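Local coordinates for extracellular solute-binding protein (Bordetella parapertussis, PDB 3PU5) that probably captures a small solute, perhaps a polyamine, outside the cytoplasm for uptake into the cell, as periplasmic binding proteins of its family do, at residues Val40-Leu52 / Tyr60-Leu73. Residues are numbered along the deposited sequence; the frame is centred on the assembly and turned at random.
Sequences VPGTNPAHALKIL and YDVAAFGGNDMYRL
Helices 44-52 and 67-73 run side by side, their axes 8.8 Å apart and only 8° from parallel, while strand 62-65 passes nearly antiparallel to the first helix. F65, at the end of the strand, packs between the two helices: its ring takes selenomethionine M70 CE over the centre of one face and N44 O towards the rim of the other, with I51 CD1 at its edge, 3.9 Å from F65 CE2. I51 CG2 also meets L73 CD1 at 3.6 Å. At the helix starts, N44 OD1 accepts a weak but straight hydrogen bond from G66 N (3.3 Å, 172°), and one water joins N44 ND2, weakly, to D69 N and OD2. Strand, helix, strand, helix is the alternating alpha/beta order of a periplasmic-binding-protein lobe; T11 of neighbouring strand 7-12 touches H47, Y60 and F65. R72 fits as a knob among P45, A48, L49 and L52, A48 CB lying over its guanidinium face; D69 OD1 holds R72 NH1 in a 2.9 Å salt bridge. V40 CG1 and CG2 pack on the CE1 side of Y60, I51 CG1 on the CD2 side; the extended K50 chain runs past the hydroxyl end at about a right angle, with a weak hydrogen bond from K50 NZ to Y60 OH (3.3 Å).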
loop_
_atom_site.group_PDB
_atom_site.type_symbol
_atom_site.label_atom_id
_atom_site.label_comp_id
_atom_site.label_asym_id
_atom_site.label_seq_id
_atom_site.Cartn_x
_atom_site.Cartn_y
_atom_site.Cartn_z
ATOM N N VAL A 40 -2.857 19.763 -0.877
ATOM C CA VAL A 40 -4.045 19.993 -0.062
ATOM C C VAL A 40 -4.314 18.821 0.886
ATOM O O VAL A 40 -4.771 17.763 0.449
ATOM C CB VAL A 40 -5.275 20.196 -0.962
ATOM C CG1 VAL A 40 -6.470 20.615 -0.130
ATOM C CG2 VAL A 40 -4.982 21.235 -2.052
ATOM N N PRO A 41 -4.031 19.003 2.189
ATOM C CA PRO A 41 -4.262 17.927 3.165
ATOM C C PRO A 41 -5.740 17.551 3.317
ATOM O O PRO A 41 -6.610 18.413 3.221
ATOM C CB PRO A 41 -3.740 18.513 4.486
ATOM C CG PRO A 41 -2.904 19.689 4.104
ATOM C CD PRO A 41 -3.468 20.211 2.817
ATOM N N GLY A 42 -6.013 16.274 3.570
ATOM C CA GLY A 42 -7.380 15.820 3.746
ATOM C C GLY A 42 -7.479 14.306 3.802
ATOM O O GLY A 42 -6.506 13.603 3.509
ATOM N N THR A 43 -8.654 13.807 4.186
ATOM C CA THR A 43 -8.914 12.371 4.196
ATOM C C THR A 43 -9.316 11.894 2.813
ATOM O O THR A 43 -9.801 12.672 1.987
ATOM C CB THR A 43 -10.067 11.994 5.144
ATOM O OG1 THR A 43 -11.278 12.617 4.693
ATOM C CG2 THR A 43 -9.761 12.413 6.576
ATOM N N ASN A 44 -9.128 10.603 2.576
ATOM C CA ASN A 44 -9.485 10.003 1.301
ATOM C C ASN A 44 -10.940 10.257 0.917
ATOM O O ASN A 44 -11.209 10.715 -0.184
ATOM C CB ASN A 44 -9.157 8.505 1.301
ATOM C CG ASN A 44 -7.677 8.230 1.536
ATOM O OD1 ASN A 44 -6.828 9.090 1.297
ATOM N ND2 ASN A 44 -7.362 7.021 2.015
ATOM N N PRO A 45 -11.889 9.962 1.831
ATOM C CA PRO A 45 -13.321 10.154 1.556
ATOM C C PRO A 45 -13.704 11.604 1.287
ATOM O O PRO A 45 -14.566 11.845 0.449
ATOM C CB PRO A 45 -13.997 9.706 2.851
ATOM C CG PRO A 45 -13.014 8.864 3.542
ATOM C CD PRO A 45 -11.657 9.290 3.120
ATOM N N ALA A 46 -13.090 12.545 2.005
ATOM C CA ALA A 46 -13.391 13.967 1.836
ATOM C C ALA A 46 -12.893 14.483 0.487
ATOM O O ALA A 46 -13.610 15.190 -0.224
ATOM C CB ALA A 46 -12.790 14.786 2.972
ATOM N N HIS A 47 -11.656 14.139 0.145
ATOM C CA HIS A 47 -11.108 14.513 -1.155
ATOM C C HIS A 47 -11.971 13.970 -2.297
ATOM O O HIS A 47 -12.341 14.706 -3.202
ATOM C CB HIS A 47 -9.674 14.007 -1.306
ATOM C CG HIS A 47 -8.649 14.901 -0.681
ATOM N ND1 HIS A 47 -7.515 14.419 -0.059
ATOM C CD2 HIS A 47 -8.588 16.251 -0.583
ATOM C CE1 HIS A 47 -6.793 15.434 0.385
ATOM N NE2 HIS A 47 -7.422 16.557 0.077
ATOM N N ALA A 48 -12.290 12.679 -2.243
ATOM C CA ALA A 48 -13.093 12.053 -3.289
ATOM C C ALA A 48 -14.463 12.704 -3.408
ATOM O O ALA A 48 -14.901 13.019 -4.509
ATOM C CB ALA A 48 -13.238 10.571 -3.049
ATOM N N LEU A 49 -15.149 12.910 -2.287
ATOM C CA LEU A 49 -16.480 13.526 -2.356
ATOM C C LEU A 49 -16.399 14.941 -2.937
ATOM O O LEU A 49 -17.246 15.357 -3.740
ATOM C CB LEU A 49 -17.177 13.543 -0.989
ATOM C CG LEU A 49 -18.600 14.125 -1.050
ATOM C CD1 LEU A 49 -19.474 13.320 -2.006
ATOM C CD2 LEU A 49 -19.250 14.197 0.328
ATOM N N LYS A 50 -15.368 15.677 -2.542
ATOM C CA LYS A 50 -15.200 17.032 -3.048
ATOM C C LYS A 50 -15.031 17.027 -4.559
ATOM O O LYS A 50 -15.629 17.840 -5.254
ATOM C CB LYS A 50 -14.019 17.731 -2.389
ATOM C CG LYS A 50 -13.873 19.179 -2.819
ATOM C CD LYS A 50 -13.215 19.990 -1.719
ATOM C CE LYS A 50 -13.012 21.440 -2.124
ATOM N NZ LYS A 50 -12.333 22.150 -1.013
ATOM N N ILE A 51 -14.225 16.096 -5.064
ATOM C CA ILE A 51 -14.039 15.972 -6.505
ATOM C C ILE A 51 -15.316 15.479 -7.172
ATOM O O ILE A 51 -15.698 15.961 -8.232
ATOM C CB ILE A 51 -12.889 15.019 -6.861
ATOM C CG1 ILE A 51 -11.541 15.628 -6.456
ATOM C CG2 ILE A 51 -12.913 14.722 -8.353
ATOM C CD1 ILE A 51 -10.434 14.590 -6.294
ATOM N N LEU A 52 -15.972 14.513 -6.542
ATOM C CA LEU A 52 -17.254 14.021 -7.026
ATOM C C LEU A 52 -18.271 15.149 -7.172
ATOM O O LEU A 52 -18.973 15.247 -8.184
ATOM C CB LEU A 52 -17.807 12.989 -6.046
ATOM C CG LEU A 52 -17.794 11.547 -6.527
ATOM C CD1 LEU A 52 -17.859 10.597 -5.332
ATOM C CD2 LEU A 52 -18.963 11.334 -7.482
ATOM N N TYR A 60 -9.247 20.717 -7.560
ATOM C CA TYR A 60 -7.975 20.014 -7.636
ATOM C C TYR A 60 -7.648 19.548 -9.049
ATOM O O TYR A 60 -8.538 19.190 -9.824
ATOM C CB TYR A 60 -7.945 18.823 -6.666
ATOM C CG TYR A 60 -8.442 19.157 -5.277
ATOM C CD1 TYR A 60 -8.117 20.370 -4.674
ATOM C CD2 TYR A 60 -9.242 18.269 -4.573
ATOM C CE1 TYR A 60 -8.579 20.690 -3.405
ATOM C CE2 TYR A 60 -9.704 18.576 -3.298
ATOM C CZ TYR A 60 -9.371 19.789 -2.720
ATOM O OH TYR A 60 -9.832 20.104 -1.453
ATOM N N ASP A 61 -6.357 19.540 -9.366
ATOM C CA ASP A 61 -5.869 19.111 -10.677
ATOM C C ASP A 61 -5.358 17.664 -10.669
ATOM O O ASP A 61 -5.419 16.961 -11.684
ATOM C CB ASP A 61 -4.755 20.050 -11.129
ATOM C CG ASP A 61 -5.192 21.498 -11.106
ATOM O OD1 ASP A 61 -4.722 22.255 -10.228
ATOM O OD2 ASP A 61 -6.039 21.856 -11.946
ATOM N N VAL A 62 -4.835 17.236 -9.526
ATOM C CA VAL A 62 -4.305 15.881 -9.390
ATOM C C VAL A 62 -4.938 15.206 -8.188
ATOM O O VAL A 62 -4.884 15.722 -7.069
ATOM C CB VAL A 62 -2.765 15.859 -9.266
ATOM C CG1 VAL A 62 -2.259 14.427 -8.978
ATOM C CG2 VAL A 62 -2.126 16.398 -10.542
ATOM N N ALA A 63 -5.573 14.068 -8.441
ATOM C CA ALA A 63 -6.177 13.279 -7.385
ATOM C C ALA A 63 -5.140 12.293 -6.910
ATOM O O ALA A 63 -4.668 11.466 -7.684
ATOM C CB ALA A 63 -7.404 12.549 -7.899
ATOM N N ALA A 64 -4.770 12.390 -5.639
ATOM C CA ALA A 64 -3.758 11.504 -5.096
ATOM C C ALA A 64 -4.180 11.056 -3.712
ATOM O O ALA A 64 -4.029 11.802 -2.737
ATOM C CB ALA A 64 -2.403 12.219 -5.051
ATOM N N PHE A 65 -4.740 9.856 -3.625
ATOM C CA PHE A 65 -5.184 9.301 -2.350
ATOM C C PHE A 65 -5.547 7.815 -2.445
ATOM O O PHE A 65 -5.309 7.177 -3.464
ATOM C CB PHE A 65 -6.345 10.113 -1.748
ATOM C CG PHE A 65 -7.494 10.333 -2.689
ATOM C CD1 PHE A 65 -8.427 9.329 -2.919
ATOM C CD2 PHE A 65 -7.658 11.554 -3.327
ATOM C CE1 PHE A 65 -9.498 9.536 -3.794
ATOM C CE2 PHE A 65 -8.727 11.770 -4.198
ATOM C CZ PHE A 65 -9.645 10.757 -4.432
ATOM N N GLY A 66 -6.132 7.284 -1.373
ATOM C CA GLY A 66 -6.404 5.861 -1.242
ATOM C C GLY A 66 -7.237 5.209 -2.330
ATOM O O GLY A 66 -8.089 5.845 -2.944
ATOM N N GLY A 67 -7.003 3.914 -2.527
ATOM C CA GLY A 67 -7.635 3.151 -3.586
ATOM C C GLY A 67 -9.147 3.029 -3.512
ATOM O O GLY A 67 -9.825 3.164 -4.535
ATOM N N ASN A 68 -9.679 2.768 -2.320
ATOM C CA ASN A 68 -11.130 2.633 -2.143
ATOM C C ASN A 68 -11.909 3.836 -2.663
ATOM O O ASN A 68 -12.847 3.707 -3.460
ATOM C CB ASN A 68 -11.465 2.452 -0.669
ATOM C CG ASN A 68 -11.057 1.103 -0.148
ATOM O OD1 ASN A 68 -11.271 0.082 -0.810
ATOM N ND2 ASN A 68 -10.467 1.083 1.049
ATOM N N ASP A 69 -11.514 5.014 -2.197
ATOM C CA ASP A 69 -12.194 6.235 -2.589
ATOM C C ASP A 69 -11.861 6.634 -4.017
ATOM O O ASP A 69 -12.723 7.160 -4.729
ATOM C CB ASP A 69 -11.881 7.346 -1.597
ATOM C CG ASP A 69 -12.521 7.093 -0.260
ATOM O OD1 ASP A 69 -13.767 7.187 -0.181
ATOM O OD2 ASP A 69 -11.786 6.758 0.694
HETATM N N MSE A 70 -10.631 6.353 -4.452
HETATM C CA MSE A 70 -10.272 6.601 -5.845
HETATM C C MSE A 70 -11.151 5.778 -6.774
HETATM O O MSE A 70 -11.509 6.227 -7.866
HETATM C CB MSE A 70 -8.797 6.304 -6.129
HETATM C CG MSE A 70 -8.354 6.742 -7.531
HETATM SE SE MSE A 70 -8.348 8.704 -7.699
HETATM C CE MSE A 70 -6.921 9.088 -6.402
ATOM N N TYR A 71 -11.493 4.567 -6.347
ATOM C CA TYR A 71 -12.354 3.724 -7.161
ATOM C C TYR A 71 -13.715 4.393 -7.347
ATOM O O TYR A 71 -14.389 4.158 -8.333
ATOM C CB TYR A 71 -12.507 2.329 -6.553
ATOM C CG TYR A 71 -12.826 1.267 -7.588
ATOM C CD1 TYR A 71 -14.124 0.782 -7.746
ATOM C CD2 TYR A 71 -11.831 0.763 -8.419
ATOM C CE1 TYR A 71 -14.420 -0.184 -8.700
ATOM C CE2 TYR A 71 -12.115 -0.201 -9.373
ATOM C CZ TYR A 71 -13.413 -0.670 -9.509
ATOM O OH TYR A 71 -13.698 -1.629 -10.462
ATOM N N ARG A 72 -14.108 5.246 -6.404
ATOM C CA ARG A 72 -15.353 6.002 -6.544
ATOM C C ARG A 72 -15.289 6.928 -7.761
ATOM O O ARG A 72 -16.245 7.032 -8.538
ATOM C CB ARG A 72 -15.636 6.829 -5.280
ATOM C CG ARG A 72 -15.884 6.008 -4.032
ATOM C CD ARG A 72 -15.793 6.876 -2.776
ATOM N NE ARG A 72 -16.881 7.846 -2.690
ATOM C CZ ARG A 72 -16.978 8.775 -1.745
ATOM N NH1 ARG A 72 -16.047 8.866 -0.802
ATOM N NH2 ARG A 72 -18.008 9.616 -1.736
ATOM N N LEU A 73 -14.156 7.604 -7.908
ATOM C CA LEU A 73 -13.959 8.561 -8.981
ATOM C C LEU A 73 -13.827 7.857 -10.320
ATOM O O LEU A 73 -14.196 8.397 -11.358
ATOM C CB LEU A 73 -12.708 9.387 -8.717
ATOM C CG LEU A 73 -12.864 10.346 -7.555
ATOM C CD1 LEU A 73 -11.776 11.403 -7.626
ATOM C CD2 LEU A 73 -14.234 10.974 -7.646
HETATM O O HOH W 1 -9.558 5.327 0.270
#